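Regulatory protein, TetR family (Rhodobacter sphaeroides 2.4.1, PDB 3BRU) represses transcription of its own operon, probably by binding two operator sequences in the promoter. Local coordinates at residues 35-38 / 39-42; 75-78 / 79-83; 61-64 / 65-68; 28-31 / 32-35. One frame throughout, in Å; residues are numbered along the deposited sequence.

Contact 1. Residues 35-38 / 39-42; sequences LIRA and GLEH
Four successive i to i+4 hydrogen bonds carry helix 31-45 from residues 35-38 into residues 39-42, and the second, from L40 N to I36 O at 2.8 Å, is nearly straight, with an N-H...O angle of 171°. On the polar flank R37 and E41 stand one turn apart and form a salt bridge, NH1 to OE2 at 3.1 Å. The arginine reaches it by a folded route: CG lies anti to the backbone N (chi1 173°), and bends at the next two torsions turn the guanidinium back over the following turn. OE2 lies close to the guanidinium plane and receives the N-H on its anti side, but the two flat groups stand 76° apart, so a single bond joins them rather than a paired, coplanar grip. OE2 also lies against the arginine chain, 3.3 Å from R37 CD. The apolar flank is simpler: I36 and L40 run alongside each other in the same direction, with I36 CG2 touching L40 CD1 at 3.8 Å, and both side chains pack on helix 74-97, I36 on L81 and A84, L40 on Y85. At the end of the segment the H42 ring turns its edge to the helix, CD2 lying 3.0 Å from A38 O, while ND1 is hydrogen-bonded to E55 of helix 53-60. The contact thus divides by chemistry: leucine and isoleucine lie against the neighbouring helix, and on an accessible side one N-H ties opposite charges across a turn already held by four backbone bonds.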
# COMPACT_ATOMS: atom_id res chain seq x y z
N LEU A 35 -6.97 -23.81 10.10
CA LEU A 35 -6.91 -23.37 8.71
C LEU A 35 -6.96 -21.85 8.64
O LEU A 35 -6.08 -21.23 8.03
CB LEU A 35 -8.01 -24.01 7.87
CG LEU A 35 -7.76 -25.50 7.58
CD1 LEU A 35 -8.97 -26.14 6.87
CD2 LEU A 35 -6.43 -25.79 6.82
N ILE A 36 -7.95 -21.25 9.31
CA ILE A 36 -8.08 -19.80 9.34
C ILE A 36 -6.83 -19.12 9.93
O ILE A 36 -6.29 -18.16 9.32
CB ILE A 36 -9.33 -19.41 10.10
CG1 ILE A 36 -10.58 -19.93 9.36
CG2 ILE A 36 -9.36 -17.88 10.39
CD1 ILE A 36 -10.96 -19.17 8.07
N ARG A 37 -6.38 -19.62 11.08
CA ARG A 37 -5.15 -19.16 11.73
C ARG A 37 -3.95 -19.14 10.78
O ARG A 37 -3.28 -18.10 10.61
CB ARG A 37 -4.80 -20.04 12.92
CG ARG A 37 -3.42 -19.69 13.52
CD ARG A 37 -3.53 -18.73 14.70
NE ARG A 37 -4.48 -17.63 14.51
CZ ARG A 37 -4.14 -16.34 14.37
NH1 ARG A 37 -2.86 -15.98 14.41
NH2 ARG A 37 -5.09 -15.41 14.22
N ALA A 38 -3.66 -20.30 10.18
CA ALA A 38 -2.57 -20.42 9.27
C ALA A 38 -2.77 -19.50 8.07
O ALA A 38 -1.82 -18.97 7.54
CB ALA A 38 -2.43 -21.88 8.82
N GLY A 39 -4.02 -19.33 7.62
CA GLY A 39 -4.31 -18.46 6.51
C GLY A 39 -3.97 -17.03 6.83
O GLY A 39 -3.26 -16.38 6.04
N LEU A 40 -4.49 -16.53 7.97
CA LEU A 40 -4.25 -15.17 8.46
C LEU A 40 -2.79 -14.89 8.67
O LEU A 40 -2.31 -13.83 8.25
CB LEU A 40 -5.03 -14.84 9.74
CG LEU A 40 -6.56 -14.82 9.63
CD1 LEU A 40 -7.24 -14.74 10.98
CD2 LEU A 40 -7.10 -13.71 8.67
N GLU A 41 -2.07 -15.83 9.26
CA GLU A 41 -0.65 -15.63 9.50
C GLU A 41 0.15 -15.51 8.22
O GLU A 41 0.96 -14.60 8.09
CB GLU A 41 -0.08 -16.72 10.40
CG GLU A 41 -0.60 -16.63 11.84
CD GLU A 41 -0.13 -17.79 12.73
OE1 GLU A 41 0.56 -18.68 12.18
OE2 GLU A 41 -0.47 -17.83 13.96
N HIS A 42 -0.10 -16.40 7.27
CA HIS A 42 0.71 -16.50 6.06
C HIS A 42 0.40 -15.39 5.08
O HIS A 42 1.30 -14.86 4.46
CB HIS A 42 0.52 -17.86 5.37
CG HIS A 42 1.27 -18.97 6.03
ND1 HIS A 42 2.34 -19.60 5.44
CD2 HIS A 42 1.11 -19.55 7.24
CE1 HIS A 42 2.81 -20.53 6.26
NE2 HIS A 42 2.07 -20.53 7.35

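Contact 2. Residues 75-78 / 79-83; sequences ADFG and LALIE
L81 lies over one face of the F77 ring in a CH-pi contact, an i to i+4 pairing on helix 74-97, the helix that follows the helix-turn-helix in this TetR-family DNA-binding domain. The two side chains meet at a slant: CD1 of L81 sits 4.1 Å from the ring centroid, 21° off the normal and displaced toward the rim, with CE2 as its nearest ring atom at 3.8 Å. The other methyl, CD2, lies on the same side but past the rim, beside CE1 and CZ and about 4.1 Å from each. A chi1 of -173° swings the phenylalanine ring away from the backbone N and into the domain core, where it meets F67 edge-to-face and F71 at a steep angle. With an alanine here, the L81 methyls would probably lose their aromatic platform and a gap would open beside F67 and F71. Elsewhere round the helix, L79 and I82 pack on helix 143-167, which ties this segment to the larger C-terminal part of the chain. Beneath the pair, the backbone bond from L81 N to F77 O is 2.9 Å long, and CG of L81 rests 3.4 Å from that same F77 O.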
# COMPACT_ATOMS: atom_id res chain seq x y z
N ALA A 75 -9.59 -19.81 -3.68
CA ALA A 75 -10.37 -18.58 -3.77
C ALA A 75 -11.48 -18.50 -2.71
O ALA A 75 -11.70 -17.44 -2.15
CB ALA A 75 -10.94 -18.39 -5.19
N ASP A 76 -12.15 -19.60 -2.42
CA ASP A 76 -13.23 -19.64 -1.43
C ASP A 76 -12.65 -19.48 -0.02
O ASP A 76 -13.23 -18.81 0.84
CB ASP A 76 -13.99 -20.97 -1.57
CG ASP A 76 -15.32 -21.00 -0.78
OD1 ASP A 76 -16.04 -19.97 -0.81
OD2 ASP A 76 -15.67 -22.05 -0.15
N PHE A 77 -11.51 -20.13 0.20
CA PHE A 77 -10.65 -19.92 1.37
C PHE A 77 -10.20 -18.47 1.61
O PHE A 77 -10.40 -17.93 2.71
CB PHE A 77 -9.43 -20.83 1.28
CG PHE A 77 -8.56 -20.83 2.51
CD1 PHE A 77 -9.09 -21.04 3.76
CD2 PHE A 77 -7.20 -20.62 2.41
CE1 PHE A 77 -8.29 -21.08 4.88
CE2 PHE A 77 -6.40 -20.62 3.52
CZ PHE A 77 -6.94 -20.87 4.75
N GLY A 78 -9.55 -17.87 0.61
CA GLY A 78 -9.26 -16.44 0.64
C GLY A 78 -10.42 -15.52 1.02
O GLY A 78 -10.24 -14.61 1.82
N LEU A 79 -11.63 -15.74 0.47
CA LEU A 79 -12.81 -14.95 0.88
C LEU A 79 -13.26 -15.17 2.30
O LEU A 79 -13.72 -14.24 2.96
CB LEU A 79 -13.99 -15.19 -0.06
CG LEU A 79 -13.84 -14.62 -1.48
CD1 LEU A 79 -14.86 -15.27 -2.41
CD2 LEU A 79 -14.00 -13.12 -1.47
N ALA A 80 -13.15 -16.40 2.77
CA ALA A 80 -13.39 -16.74 4.16
C ALA A 80 -12.40 -16.03 5.08
O ALA A 80 -12.76 -15.64 6.19
CB ALA A 80 -13.30 -18.27 4.39
N LEU A 81 -11.15 -15.89 4.63
CA LEU A 81 -10.14 -15.19 5.43
C LEU A 81 -10.44 -13.71 5.54
O LEU A 81 -10.22 -13.15 6.58
CB LEU A 81 -8.70 -15.38 4.92
CG LEU A 81 -8.16 -16.80 4.95
CD1 LEU A 81 -6.84 -16.86 4.17
CD2 LEU A 81 -8.00 -17.29 6.38
N ILE A 82 -10.90 -13.10 4.46
CA ILE A 82 -11.34 -11.71 4.49
C ILE A 82 -12.52 -11.53 5.48
O ILE A 82 -12.49 -10.62 6.31
CB ILE A 82 -11.73 -11.18 3.09
CG1 ILE A 82 -10.53 -11.09 2.16
CG2 ILE A 82 -12.43 -9.83 3.17
CD1 ILE A 82 -10.98 -11.09 0.68
N GLU A 83 -13.53 -12.39 5.40
CA GLU A 83 -14.64 -12.38 6.38
C GLU A 83 -14.16 -12.57 7.82
O GLU A 83 -14.69 -11.95 8.73
CB GLU A 83 -15.72 -13.39 6.04
CG GLU A 83 -16.47 -13.02 4.78
CD GLU A 83 -17.26 -14.19 4.13
OE1 GLU A 83 -16.97 -15.40 4.40
OE2 GLU A 83 -18.18 -13.88 3.32

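Contact 3. Residues 61-64 / 65-68; sequences RVPK and GSFY
Backbone hydrogen bonds start the helix: P63, at the N-cap position, offers its carbonyl to S66 N at 2.9 Å and, weakly, to F67 N at 3.4 Å. The first of these comes from above the carbonyl plane, 51° out of it, whereas the next bond, Y68 N to K64 O at 3.1 Å, is an ordinary helical one. Being a proline, the cap residue brings no side-chain acceptor for the first turn, and its carbonyl does the work. Residues 61-68 fall in the predicted helix-turn-helix, where they lead from the turn into helix 64-70, the second helix of the motif and, as in other TetR-family repressors, probably the one that enters the DNA groove. Side-chain packing follows the same turn. CG2 of V62 rests against S66 CB at 4.0 Å, and P63 CG lies in van der Waals contact with S66 OG, 3.5 Å away. K64 and Y68 run alongside each other, pointing the same way, with K64 CG 3.8 Å from Y68 CE2; the lysine's first torsion, -160°, aligns its stem with the tyrosine ring. Charge enters at the lysine's far end, where NZ forms a salt bridge with D54 of helix 53-60.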
# COMPACT_ATOMS: atom_id res chain seq x y z
N ARG A 61 -1.35 -28.24 10.07
CA ARG A 61 -1.28 -29.66 10.42
C ARG A 61 -2.67 -30.31 10.32
O ARG A 61 -3.07 -31.06 11.21
CB ARG A 61 -0.68 -29.86 11.82
CG ARG A 61 0.71 -29.26 12.01
CD ARG A 61 1.17 -29.28 13.48
NE ARG A 61 2.14 -28.22 13.74
CZ ARG A 61 1.84 -27.00 14.18
NH1 ARG A 61 2.80 -26.10 14.37
NH2 ARG A 61 0.57 -26.66 14.44
N VAL A 62 -3.40 -30.00 9.24
CA VAL A 62 -4.71 -30.63 8.96
C VAL A 62 -4.62 -31.34 7.60
O VAL A 62 -3.90 -30.86 6.71
CB VAL A 62 -5.94 -29.67 9.02
CG1 VAL A 62 -5.70 -28.46 9.94
CG2 VAL A 62 -6.33 -29.23 7.66
N PRO A 63 -5.27 -32.53 7.46
CA PRO A 63 -5.34 -33.22 6.16
C PRO A 63 -6.12 -32.48 5.04
O PRO A 63 -7.06 -31.72 5.31
CB PRO A 63 -6.01 -34.56 6.51
CG PRO A 63 -6.71 -34.32 7.81
CD PRO A 63 -5.87 -33.34 8.55
N LYS A 64 -5.73 -32.74 3.79
CA LYS A 64 -6.31 -32.11 2.60
C LYS A 64 -7.85 -32.28 2.50
O LYS A 64 -8.58 -31.38 2.05
CB LYS A 64 -5.61 -32.69 1.36
CG LYS A 64 -5.73 -31.81 0.12
CD LYS A 64 -4.97 -32.41 -1.10
CE LYS A 64 -3.46 -31.96 -1.18
NZ LYS A 64 -3.20 -30.49 -1.50
N GLY A 65 -8.32 -33.44 2.92
CA GLY A 65 -9.74 -33.73 2.94
C GLY A 65 -10.51 -32.81 3.87
O GLY A 65 -11.70 -32.59 3.63
N SER A 66 -9.84 -32.30 4.91
CA SER A 66 -10.45 -31.34 5.85
C SER A 66 -10.53 -29.92 5.26
O SER A 66 -11.50 -29.21 5.49
CB SER A 66 -9.72 -31.29 7.18
OG SER A 66 -9.77 -32.55 7.80
N PHE A 67 -9.51 -29.52 4.53
CA PHE A 67 -9.55 -28.30 3.78
C PHE A 67 -10.74 -28.31 2.80
O PHE A 67 -11.50 -27.34 2.75
CB PHE A 67 -8.22 -28.06 3.05
CG PHE A 67 -8.19 -26.78 2.29
CD1 PHE A 67 -7.76 -25.61 2.90
CD2 PHE A 67 -8.67 -26.72 0.98
CE1 PHE A 67 -7.75 -24.40 2.21
CE2 PHE A 67 -8.67 -25.49 0.26
CZ PHE A 67 -8.23 -24.34 0.88
N TYR A 68 -10.90 -29.39 2.05
CA TYR A 68 -11.97 -29.41 1.01
C TYR A 68 -13.36 -29.65 1.57
O TYR A 68 -14.34 -29.39 0.90
CB TYR A 68 -11.63 -30.29 -0.21
CG TYR A 68 -10.51 -29.64 -1.01
CD1 TYR A 68 -10.71 -28.42 -1.67
CD2 TYR A 68 -9.23 -30.21 -1.03
CE1 TYR A 68 -9.67 -27.80 -2.36
CE2 TYR A 68 -8.19 -29.61 -1.71
CZ TYR A 68 -8.41 -28.41 -2.39
OH TYR A 68 -7.35 -27.83 -3.07

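Contact 4. Residues 28-31 / 32-35; sequences ASLA and HQSL
The carbonyl oxygen of L30 is gripped twice by S34, through OG at 2.8 Å and through the backbone N at 3.0 Å. L30 occupies the N-cap position of helix 31-45, the opening helix of the TetR-type DNA-binding domain, and the double grip fastens the short 3-10 turn at 28-30 to the first helical turn. The two donors use the acceptor differently. The amide of S34 comes in nearly along the C=O axis, while the hydroxyl approaches from above the carbonyl plane, 50° out of it. OG gains this position by lying anti to its own carbonyl carbon (chi1 -60°), a torsion that folds it back toward the preceding turn. A valine in place of S34 would probably leave the L30 carbonyl held by the amide alone and lose the side-chain clasp at the start of the helix. CB of S34 also faces the turn of the helix-turn-helix, touching V62, and the side chain packs on A60 of helix 53-60 as well. On the outer side L30 and Q33 extend side by side in the same direction, with L30 CD2 4.0 Å from Q33 CG. A bend at the second torsion of the glutamine brings its amide oxygen OE1 beside L30 CD2. H32 points elsewhere, its ring meeting that of Y70. The next backbone bond, L35 N to A31 O, is 3.0 Å long, and CG of L35 lies 3.3 Å from the same oxygen. At the amino end a water bridges the two segments, donating to S29 O at 3.1 Å and accepting from Q33 N at 3.2 Å.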
# COMPACT_ATOMS: atom_id res chain seq x y z
N ALA A 28 -8.74 -33.08 15.87
CA ALA A 28 -9.78 -33.08 14.82
C ALA A 28 -10.82 -31.95 14.90
O ALA A 28 -11.21 -31.41 13.87
CB ALA A 28 -10.48 -34.47 14.76
N SER A 29 -11.25 -31.60 16.11
CA SER A 29 -12.29 -30.57 16.31
C SER A 29 -11.77 -29.15 16.08
O SER A 29 -12.56 -28.20 16.02
CB SER A 29 -13.01 -30.71 17.67
OG SER A 29 -12.13 -30.58 18.79
N LEU A 30 -10.44 -29.02 15.93
CA LEU A 30 -9.81 -27.72 15.72
C LEU A 30 -9.46 -27.40 14.24
O LEU A 30 -8.81 -26.40 13.98
CB LEU A 30 -8.56 -27.57 16.63
CG LEU A 30 -8.71 -27.37 18.16
CD1 LEU A 30 -7.39 -27.52 18.90
CD2 LEU A 30 -9.34 -26.03 18.52
N ALA A 31 -9.89 -28.24 13.28
CA ALA A 31 -9.41 -28.14 11.89
C ALA A 31 -9.71 -26.79 11.23
O ALA A 31 -8.79 -26.20 10.61
CB ALA A 31 -9.89 -29.30 11.03
N HIS A 32 -10.96 -26.30 11.34
CA HIS A 32 -11.34 -25.00 10.81
C HIS A 32 -10.56 -23.83 11.43
O HIS A 32 -10.02 -22.99 10.68
CB HIS A 32 -12.81 -24.75 11.01
CG HIS A 32 -13.32 -23.53 10.32
ND1 HIS A 32 -13.56 -22.34 10.98
CD2 HIS A 32 -13.64 -23.31 9.02
CE1 HIS A 32 -14.01 -21.45 10.12
NE2 HIS A 32 -14.08 -22.01 8.93
N GLN A 33 -10.50 -23.73 12.77
CA GLN A 33 -9.68 -22.64 13.32
C GLN A 33 -8.23 -22.71 12.90
O GLN A 33 -7.64 -21.67 12.70
CB GLN A 33 -9.87 -22.32 14.81
CG GLN A 33 -9.05 -23.01 15.89
CD GLN A 33 -7.54 -22.75 15.99
OE1 GLN A 33 -6.82 -23.64 16.38
NE2 GLN A 33 -7.07 -21.55 15.68
N SER A 34 -7.66 -23.91 12.77
CA SER A 34 -6.26 -24.06 12.41
C SER A 34 -6.04 -23.51 11.01
O SER A 34 -5.02 -22.86 10.77
CB SER A 34 -5.82 -25.52 12.42
OG SER A 34 -6.00 -26.08 13.69
N LEU A 35 -6.97 -23.81 10.10
CA LEU A 35 -6.91 -23.37 8.71
C LEU A 35 -6.96 -21.85 8.64
O LEU A 35 -6.08 -21.23 8.03
CB LEU A 35 -8.01 -24.01 7.87
CG LEU A 35 -7.76 -25.50 7.58
CD1 LEU A 35 -8.97 -26.14 6.87
CD2 LEU A 35 -6.43 -25.79 6.82
O HOH W 1 -12.54 -25.47 14.46

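How the contacts relate
All four contacts are local, between neighbouring stretches of one DNA-binding domain, yet their chemistry changes with depth. Contacts 1 and 2 are partly buried and lie on helices that pack together: F77 CZ reaches L35 O at 3.4 Å, and L81 wedges against G39. Contacts 3 and 4 are surface contacts at helix starts, where the carbonyl of the cap residue accepts bonds from the first turn, joined in contact 4 by a serine hydroxyl, with a water bridging the turn separately. Contacts 1 and 4 share helix 31-45 and meet at L35, whose methyls also touch V62 and F67 of contact 3. F67 in turn packs on F77, so L35, F67 and F77 join all four into a common apolar centre.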